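Local coordinates for crispr-associated protein Cas5, dvulg subtype (PDB 3VZI), which probably acts as an endoribonuclease in CRISPR-mediated microbial immunity and belongs to the Cas5 family of CRISPR-associated proteins, at residues Tyr30-Pro35 with Gly188-Asp193; Arg52-Ser57 with His121-Asp126; Arg144-Gln149 with Phe165-Asp170. One frame throughout, in Å; residues are numbered along the deposited sequence.

Interaction 1. Residues Tyr30-Pro35 with Gly188-Asp193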
ATOM      1  N   TYR A  30      -6.016  -6.272   1.429  1.00 42.61           N
ATOM      2  CA  TYR A  30      -5.784  -6.204   2.879  1.00 41.28           C
ATOM      3  C   TYR A  30      -6.586  -5.056   3.480  1.00 40.37           C
ATOM      4  O   TYR A  30      -6.882  -4.088   2.781  1.00 39.43           O
ATOM      5  CB  TYR A  30      -4.317  -5.932   3.153  1.00 39.29           C
ATOM      6  CG  TYR A  30      -3.423  -7.134   3.072  1.00 40.82           C
ATOM      7  CD1 TYR A  30      -3.673  -8.261   3.863  1.00 41.06           C
ATOM      8  CD2 TYR A  30      -2.305  -7.149   2.211  1.00 40.06           C
ATOM      9  CE1 TYR A  30      -2.847  -9.367   3.819  1.00 42.54           C
ATOM     10  CE2 TYR A  30      -1.450  -8.238   2.177  1.00 40.91           C
ATOM     11  CZ  TYR A  30      -1.727  -9.338   2.985  1.00 44.14           C
ATOM     12  OH  TYR A  30      -0.916 -10.444   2.965  1.00 49.54           O
ATOM     13  N   ASP A  31      -6.916  -5.163   4.767  1.00 40.17           N
ATOM     14  CA  ASP A  31      -7.718  -4.156   5.471  1.00 40.47           C
ATOM     15  C   ASP A  31      -7.048  -2.801   5.556  1.00 41.32           C
ATOM     16  O   ASP A  31      -7.746  -1.790   5.688  1.00 45.37           O
ATOM     17  CB  ASP A  31      -8.003  -4.590   6.902  1.00 41.14           C
ATOM     18  CG  ASP A  31      -9.048  -5.677   7.003  1.00 44.37           C
ATOM     19  OD1 ASP A  31      -9.084  -6.573   6.127  1.00 45.31           O
ATOM     20  OD2 ASP A  31      -9.814  -5.657   8.003  1.00 46.22           O
ATOM     21  N   ILE A  32      -5.710  -2.770   5.549  1.00 39.29           N
ATOM     22  CA  ILE A  32      -4.969  -1.509   5.618  1.00 38.99           C
ATOM     23  C   ILE A  32      -3.723  -1.554   4.725  1.00 41.03           C
ATOM     24  O   ILE A  32      -3.256  -2.647   4.364  1.00 40.50           O
ATOM     25  CB  ILE A  32      -4.527  -1.182   7.067  1.00 38.03           C
ATOM     26  CG1 ILE A  32      -3.455  -2.187   7.551  1.00 37.58           C
ATOM     27  CG2 ILE A  32      -5.724  -1.143   7.995  1.00 35.99           C
ATOM     28  CD1 ILE A  32      -2.657  -1.746   8.764  1.00 34.79           C
ATOM     29  N   ILE A  33      -3.169  -0.382   4.388  1.00 39.82           N
ATOM     30  CA  ILE A  33      -1.878  -0.329   3.671  1.00 40.17           C
ATOM     31  C   ILE A  33      -0.848  -1.205   4.392  1.00 39.62           C
ATOM     32  O   ILE A  33      -0.785  -1.227   5.647  1.00 36.85           O
ATOM     33  CB  ILE A  33      -1.356   1.132   3.543  1.00 41.60           C
ATOM     34  CG1 ILE A  33      -0.139   1.239   2.591  1.00 42.36           C
ATOM     35  CG2 ILE A  33      -1.139   1.763   4.927  1.00 41.83           C
ATOM     36  CD1 ILE A  33       0.424   2.656   2.396  1.00 40.25           C
ATOM     37  N   THR A  34      -0.091  -1.957   3.591  1.00 38.48           N
ATOM     38  CA  THR A  34       1.028  -2.771   4.061  1.00 36.50           C
ATOM     39  C   THR A  34       2.255  -1.897   4.221  1.00 37.30           C
ATOM     40  O   THR A  34       2.339  -0.811   3.577  1.00 36.53           O
ATOM     41  CB  THR A  34       1.386  -3.818   3.000  1.00 39.28           C
ATOM     42  OG1 THR A  34       1.787  -3.160   1.786  1.00 40.95           O
ATOM     43  CG2 THR A  34       0.229  -4.782   2.724  1.00 37.78           C
ATOM     44  N   PRO A  35       3.244  -2.346   5.026  1.00 37.01           N
ATOM     45  CA  PRO A  35       4.520  -1.580   5.104  1.00 36.97           C
ATOM     46  C   PRO A  35       5.225  -1.452   3.751  1.00 39.68           C
ATOM     47  O   PRO A  35       5.704  -0.371   3.434  1.00 40.82           O
ATOM     48  CB  PRO A  35       5.369  -2.400   6.076  1.00 36.51           C
ATOM     49  CG  PRO A  35       4.365  -3.029   6.966  1.00 37.64           C
ATOM     50  CD  PRO A  35       3.184  -3.386   6.058  1.00 38.25           C
ATOM     51  N   GLY A 188      -4.689  -9.297  12.392  1.00 52.95           N
ATOM     52  CA  GLY A 188      -4.180 -10.602  12.036  1.00 47.12           C
ATOM     53  C   GLY A 188      -3.034 -10.473  11.068  1.00 47.34           C
ATOM     54  O   GLY A 188      -2.470  -9.386  10.867  1.00 48.16           O
ATOM     55  N   TRP A 189      -2.703 -11.594  10.455  1.00 46.81           N
ATOM     56  CA  TRP A 189      -1.532 -11.709   9.632  1.00 45.74           C
ATOM     57  C   TRP A 189      -1.668 -10.979   8.337  1.00 49.56           C
ATOM     58  O   TRP A 189      -2.754 -11.005   7.678  1.00 50.78           O
ATOM     59  CB  TRP A 189      -1.227 -13.155   9.368  1.00 43.69           C
ATOM     60  CG  TRP A 189      -0.655 -13.875  10.547  1.00 44.53           C
ATOM     61  CD1 TRP A 189      -1.307 -14.759  11.377  1.00 44.96           C
ATOM     62  CD2 TRP A 189       0.718 -13.817  11.066  1.00 44.76           C
ATOM     63  NE1 TRP A 189      -0.468 -15.251  12.328  1.00 45.42           N
ATOM     64  CE2 TRP A 189       0.758 -14.742  12.204  1.00 45.26           C
ATOM     65  CE3 TRP A 189       1.868 -13.127  10.718  1.00 44.26           C
ATOM     66  CZ2 TRP A 189       1.912 -14.956  12.954  1.00 44.90           C
ATOM     67  CZ3 TRP A 189       3.028 -13.354  11.484  1.00 46.41           C
ATOM     68  CH2 TRP A 189       3.043 -14.249  12.579  1.00 44.39           C
ATOM     69  N   MET A 190      -0.557 -10.335   7.962  1.00 45.61           N
ATOM     70  CA  MET A 190      -0.494  -9.591   6.733  1.00 45.57           C
ATOM     71  C   MET A 190       0.944  -9.426   6.248  1.00 48.61           C
ATOM     72  O   MET A 190       1.913  -9.574   7.035  1.00 44.68           O
ATOM     73  CB  MET A 190      -1.186  -8.231   6.904  1.00 43.55           C
ATOM     74  CG  MET A 190      -0.455  -7.219   7.753  1.00 40.93           C
ATOM     75  SD  MET A 190      -1.486  -5.744   7.901  1.00 42.84           S
ATOM     76  CE  MET A 190      -1.249  -5.048   6.250  1.00 41.37           C
ATOM     77  N   LEU A 191       1.072  -9.155   4.942  1.00 48.20           N
ATOM     78  CA  LEU A 191       2.366  -8.913   4.331  1.00 48.48           C
ATOM     79  C   LEU A 191       3.065  -7.797   5.060  1.00 46.27           C
ATOM     80  O   LEU A 191       2.487  -6.757   5.289  1.00 46.02           O
ATOM     81  CB  LEU A 191       2.189  -8.506   2.875  1.00 51.63           C
ATOM     82  CG  LEU A 191       3.478  -8.134   2.137  1.00 51.79           C
ATOM     83  CD1 LEU A 191       4.267  -9.372   1.709  1.00 49.77           C
ATOM     84  CD2 LEU A 191       3.118  -7.243   0.963  1.00 50.07           C
ATOM     85  N   HIS A 192       4.312  -8.024   5.433  1.00 51.12           N
ATOM     86  CA  HIS A 192       5.105  -7.020   6.127  1.00 49.95           C
ATOM     87  C   HIS A 192       5.821  -6.257   5.074  1.00 52.24           C
ATOM     88  O   HIS A 192       5.582  -5.086   4.882  1.00 57.78           O
ATOM     89  CB  HIS A 192       6.096  -7.680   7.079  1.00 49.18           C
ATOM     90  CG  HIS A 192       6.948  -6.699   7.849  1.00 51.90           C
ATOM     91  ND1 HIS A 192       8.204  -6.366   7.468  1.00 52.85           N
ATOM     92  CD2 HIS A 192       6.678  -5.959   9.007  1.00 51.43           C
ATOM     93  CE1 HIS A 192       8.705  -5.462   8.330  1.00 51.55           C
ATOM     94  NE2 HIS A 192       7.771  -5.216   9.274  1.00 49.86           N
ATOM     95  N   ASP A 193       6.712  -6.942   4.375  1.00 56.62           N
ATOM     96  CA  ASP A 193       7.512  -6.370   3.321  1.00 55.73           C
ATOM     97  C   ASP A 193       8.276  -7.510   2.683  1.00 56.62           C
ATOM     98  O   ASP A 193       8.296  -8.628   3.176  1.00 57.31           O
ATOM     99  CB  ASP A 193       8.475  -5.326   3.874  1.00 55.88           C
ATOM    100  CG  ASP A 193       8.924  -4.310   2.831  1.00 56.67           C
ATOM    101  OD1 ASP A 193       9.547  -3.294   3.226  1.00 55.77           O
ATOM    102  OD2 ASP A 193       8.672  -4.523   1.624  1.00 57.41           O
TER

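Interaction 2. Residues Arg52-Ser57 with His121-Asp126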
ATOM      1  N   ARG A  52      17.732   3.865   2.651  1.00 50.79           N
ATOM      2  CA  ARG A  52      16.840   2.760   2.907  1.00 51.57           C
ATOM      3  C   ARG A  52      15.701   3.308   3.734  1.00 49.75           C
ATOM      4  O   ARG A  52      15.879   3.709   4.884  1.00 50.27           O
ATOM      5  CB  ARG A  52      17.569   1.639   3.658  1.00 57.03           C
ATOM      6  CG  ARG A  52      16.765   0.348   3.783  1.00 63.42           C
ATOM      7  CD  ARG A  52      17.229  -0.553   4.919  1.00 69.09           C
ATOM      8  NE  ARG A  52      16.721  -1.915   4.711  1.00 83.19           N
ATOM      9  CZ  ARG A  52      16.931  -2.968   5.515  1.00 88.67           C
ATOM     10  NH1 ARG A  52      17.647  -2.840   6.629  1.00 94.71           N
ATOM     11  NH2 ARG A  52      16.419  -4.163   5.205  1.00 82.39           N
ATOM     12  N   TRP A  53      14.519   3.351   3.144  1.00 48.62           N
ATOM     13  CA  TRP A  53      13.336   3.762   3.889  1.00 47.40           C
ATOM     14  C   TRP A  53      12.875   2.700   4.806  1.00 46.80           C
ATOM     15  O   TRP A  53      12.661   1.569   4.374  1.00 48.32           O
ATOM     16  CB  TRP A  53      12.216   4.069   2.931  1.00 47.02           C
ATOM     17  CG  TRP A  53      12.335   5.451   2.403  1.00 45.20           C
ATOM     18  CD1 TRP A  53      12.678   5.833   1.139  1.00 44.58           C
ATOM     19  CD2 TRP A  53      12.148   6.691   3.152  1.00 45.11           C
ATOM     20  NE1 TRP A  53      12.683   7.192   1.037  1.00 47.99           N
ATOM     21  CE2 TRP A  53      12.378   7.766   2.213  1.00 44.96           C
ATOM     22  CE3 TRP A  53      11.816   6.996   4.458  1.00 45.39           C
ATOM     23  CZ2 TRP A  53      12.283   9.085   2.572  1.00 44.67           C
ATOM     24  CZ3 TRP A  53      11.718   8.337   4.815  1.00 47.78           C
ATOM     25  CH2 TRP A  53      11.948   9.357   3.891  1.00 46.88           C
ATOM     26  N   VAL A  54      12.717   3.044   6.076  1.00 46.08           N
ATOM     27  CA  VAL A  54      12.138   2.120   7.053  1.00 44.77           C
ATOM     28  C   VAL A  54      10.843   2.692   7.600  1.00 44.49           C
ATOM     29  O   VAL A  54      10.854   3.788   8.152  1.00 49.61           O
ATOM     30  CB  VAL A  54      13.132   1.801   8.194  1.00 44.62           C
ATOM     31  CG1 VAL A  54      12.420   1.312   9.440  1.00 43.74           C
ATOM     32  CG2 VAL A  54      14.149   0.760   7.742  1.00 46.44           C
ATOM     33  N   VAL A  55       9.746   1.946   7.450  1.00 42.40           N
ATOM     34  CA  VAL A  55       8.433   2.308   7.982  1.00 40.03           C
ATOM     35  C   VAL A  55       8.314   1.883   9.432  1.00 43.04           C
ATOM     36  O   VAL A  55       8.515   0.716   9.743  1.00 50.72           O
ATOM     37  CB  VAL A  55       7.300   1.657   7.165  1.00 38.26           C
ATOM     38  CG1 VAL A  55       5.955   1.885   7.815  1.00 37.43           C
ATOM     39  CG2 VAL A  55       7.276   2.234   5.758  1.00 38.16           C
ATOM     40  N   ASP A  56       7.977   2.831  10.314  1.00 41.48           N
ATOM     41  CA  ASP A  56       7.901   2.597  11.758  1.00 38.32           C
ATOM     42  C   ASP A  56       6.467   2.374  12.219  1.00 39.25           C
ATOM     43  O   ASP A  56       6.209   1.535  13.105  1.00 39.45           O
ATOM     44  CB  ASP A  56       8.456   3.794  12.511  1.00 38.03           C
ATOM     45  CG  ASP A  56       9.826   4.241  11.994  1.00 41.06           C
ATOM     46  OD1 ASP A  56      10.772   3.452  12.049  1.00 41.54           O
ATOM     47  OD2 ASP A  56       9.973   5.394  11.546  1.00 41.94           O
ATOM     48  N   SER A  57       5.530   3.150  11.664  1.00 37.25           N
ATOM     49  CA  SER A  57       4.118   2.983  12.018  1.00 36.03           C
ATOM     50  C   SER A  57       3.160   3.569  10.997  1.00 35.26           C
ATOM     51  O   SER A  57       3.515   4.454  10.241  1.00 35.49           O
ATOM     52  CB  SER A  57       3.835   3.553  13.389  1.00 39.12           C
ATOM     53  OG  SER A  57       3.551   4.924  13.279  1.00 45.70           O
ATOM     54  N   HIS A 121      11.452   6.589   8.595  1.00 39.36           N
ATOM     55  CA  HIS A 121      12.722   7.281   8.494  1.00 43.14           C
ATOM     56  C   HIS A 121      13.556   6.491   7.523  1.00 46.24           C
ATOM     57  O   HIS A 121      13.158   5.386   7.135  1.00 45.08           O
ATOM     58  CB  HIS A 121      13.414   7.380   9.858  1.00 43.01           C
ATOM     59  CG  HIS A 121      13.760   6.054  10.456  1.00 42.20           C
ATOM     60  ND1 HIS A 121      12.892   5.354  11.231  1.00 42.92           N
ATOM     61  CD2 HIS A 121      14.924   5.288  10.368  1.00 45.06           C
ATOM     62  CE1 HIS A 121      13.473   4.184  11.606  1.00 46.58           C
ATOM     63  NE2 HIS A 121      14.720   4.146  11.075  1.00 47.37           N
ATOM     64  N   PHE A 122      14.702   7.037   7.104  1.00 47.59           N
ATOM     65  CA  PHE A 122      15.671   6.230   6.348  1.00 50.19           C
ATOM     66  C   PHE A 122      16.972   6.049   7.082  1.00 53.10           C
ATOM     67  O   PHE A 122      17.345   6.879   7.921  1.00 56.04           O
ATOM     68  CB  PHE A 122      15.954   6.806   4.955  1.00 50.94           C
ATOM     69  CG  PHE A 122      16.497   8.218   4.959  1.00 52.07           C
ATOM     70  CD1 PHE A 122      15.631   9.310   4.867  1.00 48.09           C
ATOM     71  CD2 PHE A 122      17.877   8.448   4.996  1.00 51.09           C
ATOM     72  CE1 PHE A 122      16.130  10.596   4.838  1.00 48.64           C
ATOM     73  CE2 PHE A 122      18.375   9.731   4.959  1.00 50.97           C
ATOM     74  CZ  PHE A 122      17.503  10.806   4.888  1.00 51.12           C
ATOM     75  N   GLU A 123      17.654   4.957   6.759  1.00 55.19           N
ATOM     76  CA  GLU A 123      19.014   4.714   7.218  1.00 57.31           C
ATOM     77  C   GLU A 123      19.922   4.786   5.986  1.00 59.01           C
ATOM     78  O   GLU A 123      19.529   4.336   4.899  1.00 57.35           O
ATOM     79  CB  GLU A 123      19.127   3.350   7.923  1.00 57.96           C
ATOM     80  CG  GLU A 123      18.451   3.289   9.297  1.00 62.03           C
ATOM     81  CD  GLU A 123      18.016   1.869   9.736  1.00 65.91           C
ATOM     82  OE1 GLU A 123      16.822   1.667  10.081  1.00 59.82           O
ATOM     83  OE2 GLU A 123      18.870   0.947   9.755  1.00 68.57           O
ATOM     84  N   MET A 124      21.107   5.382   6.160  1.00 58.70           N
ATOM     85  CA  MET A 124      22.170   5.376   5.147  1.00 60.79           C
ATOM     86  C   MET A 124      22.651   3.958   4.908  1.00 63.81           C
ATOM     87  O   MET A 124      22.831   3.208   5.864  1.00 63.82           O
ATOM     88  CB  MET A 124      23.377   6.213   5.598  1.00 62.01           C
ATOM     89  CG  MET A 124      23.082   7.676   5.880  1.00 61.22           C
ATOM     90  SD  MET A 124      22.068   8.442   4.608  1.00 59.56           S
ATOM     91  CE  MET A 124      23.234   8.442   3.248  1.00 59.90           C
ATOM     92  N   THR A 125      22.869   3.608   3.639  1.00 66.22           N
ATOM     93  CA  THR A 125      23.293   2.260   3.246  1.00 68.70           C
ATOM     94  C   THR A 125      24.801   2.219   2.983  1.00 74.68           C
ATOM     95  O   THR A 125      25.466   3.260   2.992  1.00 75.98           O
ATOM     96  CB  THR A 125      22.524   1.743   2.003  1.00 66.22           C
ATOM     97  OG1 THR A 125      23.006   2.383   0.814  1.00 66.33           O
ATOM     98  CG2 THR A 125      21.037   2.004   2.137  1.00 63.34           C
ATOM     99  N   ASP A 126      25.338   1.022   2.752  1.00 78.50           N
ATOM    100  CA  ASP A 126      26.746   0.878   2.362  1.00 84.54           C
ATOM    101  C   ASP A 126      27.013   1.386   0.923  1.00 84.10           C
ATOM    102  O   ASP A 126      28.168   1.556   0.499  1.00 81.76           O
ATOM    103  CB  ASP A 126      27.197  -0.573   2.529  1.00 88.42           C
ATOM    104  CG  ASP A 126      26.520  -1.508   1.549  1.00 92.97           C
ATOM    105  OD1 ASP A 126      26.761  -2.731   1.659  1.00101.89           O
ATOM    106  OD2 ASP A 126      25.759  -1.037   0.669  1.00 89.50           O
TER

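Interaction 3. Residues Arg144-Gln149 with Phe165-Asp170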
ATOM      1  N   ARG A 144      10.248  17.900  -1.636  1.00 52.32           N
ATOM      2  CA  ARG A 144       9.480  17.297  -2.725  1.00 53.11           C
ATOM      3  C   ARG A 144       8.053  16.977  -2.351  1.00 51.95           C
ATOM      4  O   ARG A 144       7.131  17.209  -3.155  1.00 48.84           O
ATOM      5  CB  ARG A 144      10.147  16.028  -3.192  1.00 50.78           C
ATOM      6  CG  ARG A 144      11.354  16.261  -4.035  1.00 51.95           C
ATOM      7  CD  ARG A 144      11.284  15.214  -5.099  1.00 57.78           C
ATOM      8  NE  ARG A 144      12.516  14.473  -5.171  1.00 60.59           N
ATOM      9  CZ  ARG A 144      13.326  14.547  -6.197  1.00 66.84           C
ATOM     10  NH1 ARG A 144      14.453  13.841  -6.195  1.00 67.89           N
ATOM     11  NH2 ARG A 144      12.982  15.325  -7.228  1.00 71.73           N
ATOM     12  N   ALA A 145       7.916  16.391  -1.153  1.00 48.50           N
ATOM     13  CA  ALA A 145       6.650  16.119  -0.497  1.00 47.23           C
ATOM     14  C   ALA A 145       5.846  17.406  -0.277  1.00 50.20           C
ATOM     15  O   ALA A 145       4.656  17.454  -0.584  1.00 49.06           O
ATOM     16  CB  ALA A 145       6.916  15.422   0.822  1.00 45.41           C
ATOM     17  N   ARG A 146       6.504  18.453   0.235  1.00 54.33           N
ATOM     18  CA  ARG A 146       5.851  19.760   0.434  1.00 54.79           C
ATOM     19  C   ARG A 146       5.269  20.243  -0.887  1.00 55.07           C
ATOM     20  O   ARG A 146       4.121  20.665  -0.936  1.00 55.31           O
ATOM     21  CB  ARG A 146       6.825  20.793   1.004  1.00 53.63           C
ATOM     22  CG  ARG A 146       7.090  20.649   2.484  1.00 54.51           C
ATOM     23  CD  ARG A 146       7.945  21.782   3.050  1.00 63.39           C
ATOM     24  NE  ARG A 146       8.499  21.471   4.384  1.00 67.56           N
ATOM     25  CZ  ARG A 146       9.806  21.356   4.677  1.00 70.58           C
ATOM     26  NH1 ARG A 146      10.753  21.532   3.747  1.00 66.31           N
ATOM     27  NH2 ARG A 146      10.176  21.065   5.922  1.00 72.51           N
ATOM     28  N   ARG A 147       6.076  20.140  -1.946  1.00 56.06           N
ATOM     29  CA  ARG A 147       5.737  20.551  -3.320  1.00 56.24           C
ATOM     30  C   ARG A 147       4.850  19.566  -4.103  1.00 55.73           C
ATOM     31  O   ARG A 147       4.491  19.850  -5.230  1.00 61.55           O
ATOM     32  CB  ARG A 147       7.038  20.784  -4.121  1.00 56.76           C
ATOM     33  CG  ARG A 147       7.458  22.241  -4.307  1.00 59.77           C
ATOM     34  CD  ARG A 147       8.965  22.478  -4.320  1.00 57.61           C
ATOM     35  NE  ARG A 147       9.484  22.402  -2.960  1.00 60.28           N
ATOM     36  CZ  ARG A 147       9.759  23.437  -2.164  1.00 62.46           C
ATOM     37  NH1 ARG A 147       9.624  24.684  -2.573  1.00 66.26           N
ATOM     38  NH2 ARG A 147      10.199  23.212  -0.940  1.00 65.90           N
ATOM     39  N   GLY A 148       4.535  18.397  -3.557  1.00 52.77           N
ATOM     40  CA  GLY A 148       3.695  17.428  -4.272  1.00 52.46           C
ATOM     41  C   GLY A 148       4.292  16.857  -5.548  1.00 55.99           C
ATOM     42  O   GLY A 148       3.577  16.490  -6.501  1.00 57.72           O
ATOM     43  N   GLN A 149       5.614  16.762  -5.569  1.00 56.53           N
ATOM     44  CA  GLN A 149       6.332  16.244  -6.735  1.00 57.65           C
ATOM     45  C   GLN A 149       7.107  14.954  -6.399  1.00 56.62           C
ATOM     46  O   GLN A 149       7.431  14.678  -5.248  1.00 53.01           O
ATOM     47  CB  GLN A 149       7.238  17.335  -7.345  1.00 57.65           C
ATOM     48  CG  GLN A 149       8.362  17.791  -6.435  1.00 56.79           C
ATOM     49  CD  GLN A 149       8.947  19.143  -6.817  1.00 59.40           C
ATOM     50  OE1 GLN A 149       8.421  19.853  -7.677  1.00 59.66           O
ATOM     51  NE2 GLN A 149      10.066  19.500  -6.175  1.00 60.40           N
ATOM     52  N   PHE A 165      -1.020  12.925  -1.303  1.00 49.70           N
ATOM     53  CA  PHE A 165      -0.169  12.975  -0.152  1.00 49.96           C
ATOM     54  C   PHE A 165       0.157  14.409   0.226  1.00 50.20           C
ATOM     55  O   PHE A 165       0.263  15.270  -0.643  1.00 51.80           O
ATOM     56  CB  PHE A 165       1.114  12.172  -0.407  1.00 50.76           C
ATOM     57  CG  PHE A 165       1.929  12.665  -1.579  1.00 53.22           C
ATOM     58  CD1 PHE A 165       2.791  13.733  -1.444  1.00 50.77           C
ATOM     59  CD2 PHE A 165       1.838  12.032  -2.824  1.00 58.13           C
ATOM     60  CE1 PHE A 165       3.544  14.177  -2.519  1.00 54.94           C
ATOM     61  CE2 PHE A 165       2.585  12.477  -3.915  1.00 58.08           C
ATOM     62  CZ  PHE A 165       3.443  13.553  -3.754  1.00 59.32           C
ATOM     63  N   ALA A 166       0.291  14.664   1.525  1.00 48.11           N
ATOM     64  CA  ALA A 166       0.850  15.938   2.013  1.00 46.49           C
ATOM     65  C   ALA A 166       1.804  15.663   3.181  1.00 43.77           C
ATOM     66  O   ALA A 166       1.591  14.719   3.956  1.00 40.92           O
ATOM     67  CB  ALA A 166      -0.262  16.906   2.411  1.00 42.92           C
ATOM     68  N   LEU A 167       2.853  16.472   3.292  1.00 44.13           N
ATOM     69  CA  LEU A 167       3.837  16.349   4.371  1.00 43.38           C
ATOM     70  C   LEU A 167       3.266  16.951   5.675  1.00 45.03           C
ATOM     71  O   LEU A 167       2.636  18.003   5.662  1.00 44.16           O
ATOM     72  CB  LEU A 167       5.155  17.043   3.983  1.00 42.11           C
ATOM     73  CG  LEU A 167       6.372  16.822   4.897  1.00 42.54           C
ATOM     74  CD1 LEU A 167       7.014  15.446   4.639  1.00 40.27           C
ATOM     75  CD2 LEU A 167       7.400  17.940   4.734  1.00 40.76           C
ATOM     76  N   LEU A 168       3.453  16.263   6.796  1.00 44.84           N
ATOM     77  CA  LEU A 168       2.986  16.780   8.067  1.00 46.10           C
ATOM     78  C   LEU A 168       4.125  17.292   8.919  1.00 51.93           C
ATOM     79  O   LEU A 168       5.304  16.962   8.678  1.00 50.99           O
ATOM     80  CB  LEU A 168       2.213  15.715   8.834  1.00 44.34           C
ATOM     81  CG  LEU A 168       0.983  15.117   8.142  1.00 41.92           C
ATOM     82  CD1 LEU A 168       0.416  14.016   9.006  1.00 39.75           C
ATOM     83  CD2 LEU A 168      -0.078  16.160   7.864  1.00 42.88           C
ATOM     84  N   GLY A 169       3.759  18.104   9.916  1.00 57.63           N
ATOM     85  CA  GLY A 169       4.698  18.670  10.866  1.00 61.54           C
ATOM     86  C   GLY A 169       5.169  17.639  11.874  1.00 70.53           C
ATOM     87  O   GLY A 169       4.833  16.457  11.810  1.00 74.16           O
ATOM     88  N   ASP A 170       5.937  18.109  12.836  1.00 84.95           N
ATOM     89  CA  ASP A 170       6.616  17.242  13.764  1.00 91.32           C
ATOM     90  C   ASP A 170       5.666  16.476  14.698  1.00 99.48           C
ATOM     91  O   ASP A 170       5.881  15.293  14.960  1.00114.27           O
ATOM     92  CB  ASP A 170       7.622  18.077  14.568  1.00 93.95           C
ATOM     93  CG  ASP A 170       8.808  17.266  15.047  1.00 97.44           C
ATOM     94  OD1 ASP A 170       8.609  16.140  15.544  1.00 97.88           O
ATOM     95  OD2 ASP A 170       9.948  17.763  14.948  1.00104.77           O
TER
HETATM   96  O   HOH W   1       2.441  18.623   1.261  1.00 62.26           O

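Interaction 1. Residues Tyr30-Pro35 with Gly188-Asp193
Met190 leaves its strand toward the loop 30-35 and threads between Tyr30, Ile32 and Thr34. Its CB sits over one face of the Tyr30 ring, a CH-pi contact 4.1 Å from the ring centroid and 29° off the normal. With CG between the backbone N and the carbonyl carbon (chi1 72°), the chain runs on to SD, which comes to 4.1 Å from Ile32 CG1. A bend at chi3 then turns CE back against the loop, where it meets Ile32 O at 3.7 Å and Thr34 CG2 at 3.8 Å. Beyond the methionine, Tyr30 OH accepts a weak hydrogen bond from Leu191 N (3.1 Å), while CE2 on the same ring touches Leu191 CB. Farther along, Pro35 lays its ring against the backbone carbonyls of the strand, CD lying 3.5 Å from Leu191 O, and its CG rests over one face of the His192 imidazole. His192 NE2 bonds to Pro217 O, and Asp193 makes a salt bridge with Arg39. Thr34 OG1 caps Ala37 N, making Thr34 the N-cap of helix 35-45. The contact packs the loop leading into the first helix of an RRM-like (ferredoxin-like) domain against the long C-terminal beta-hairpin 184-194/202-210.

Interaction 2. Residues Arg52-Ser57 with His121-Asp126
Arg52 and Glu123 form a hydrogen-bonded antiparallel pair, Arg52 N giving to Glu123 O and Glu123 N to Arg52 O, both at 2.9 Å. Arg52 CB also meets Thr125 CG2, whereas its extended chain leads away to a cation-pi contact with Phe196. Trp53 turns to the other face of the sheet, beside Phe122 in a non-hydrogen-bonded pair. There the edge of Phe122 points at the face of the indole, with CD1 3.8 Å from Trp53 CH2, in a T-shaped pair whose planes stand at 78°. Helix 35-45 lines the Trp53 side and helix 134-146 the Phe122 side, as expected for the two helices that cover one face of an RRM-like (ferredoxin-like) sheet, in which these are the adjacent second and third strands. Val54 returns to the face of Arg52 and exchanges two backbone hydrogen bonds with His121. Its CB lies over one face of the imidazole, offset toward the rim, and CG1 comes to 3.7 Å from His121 CE1. Asp56 sits at a classic beta bulge, where it and Ser57 both face Ala119, and its OD2 accepts a hydrogen bond from His121 ND1 (2.9 Å) through the syn lone pair. Carboxylate and imidazole are nearly coplanar (11°), and the other ring nitrogen, NE2, reaches back along its own strand in a weak bond to Glu123 OE1.

Interaction 3. Residues Arg144-Gln149 with Phe165-Asp170
Leu167 meets the end of helix 134-146 with both of its methyls: CD1 rests on Ala145 CB at 3.8 Å, and CD2 touches the aliphatic CG of Arg146 at 3.5 Å and lies near its NE. With CG anti to its backbone N (chi1 -170°), the leucine extends across to the helix. Phe165, two residues earlier on the same strand, brings the CE1 corner of its ring to 3.7 Å from Gly148 CA. A bridging water joins the backbones, accepting from Leu167 N at 3.0 Å and donating to Ala145 O at 3.1 Å. Helix and strand are the last two elements of the beta-alpha-beta-beta-alpha-beta order of an RRM-like (ferredoxin-like) domain, strand 164-167 being the outermost on its side of the sheet. The turn that Phe165 touches is a Schellman motif: Gly148, with positive phi, bonds from N to Ala145 O, and Gln149 N bonds to Arg144 O at 2.9 Å. Ala145 O therefore receives both the water and an amide of the helix end. Farther out, Leu167 also packs on Phe141 and Asn142 of the helix, while Phe165 is backed by Leu9 and Val11 of the adjoining strand 7-13 and by Ile45 of helix 35-45.

How the interactions relate
From the N terminus, the loop 30-35 opens interaction 1, which closes only at strand 184-194; both other contacts are nested inside that long loop. Interaction 2 closes first, pairing strand 51-60 with strand 114-124 across the excursion that holds helices 80-88 and 92-103. Interaction 3 follows in series, closing the short connection from helix 134-146 to strand 164-167. Interactions 2 and 3 reach the same five-stranded sheet at separate places, their centres about 18 Å apart. Interaction 1 touches interaction 2 where Pro35 packs on Val55, tying the sheet and helix 35-45 to the C-terminal hairpin; interactions 1 and 3 stay about 10 Å apart at their nearest atoms.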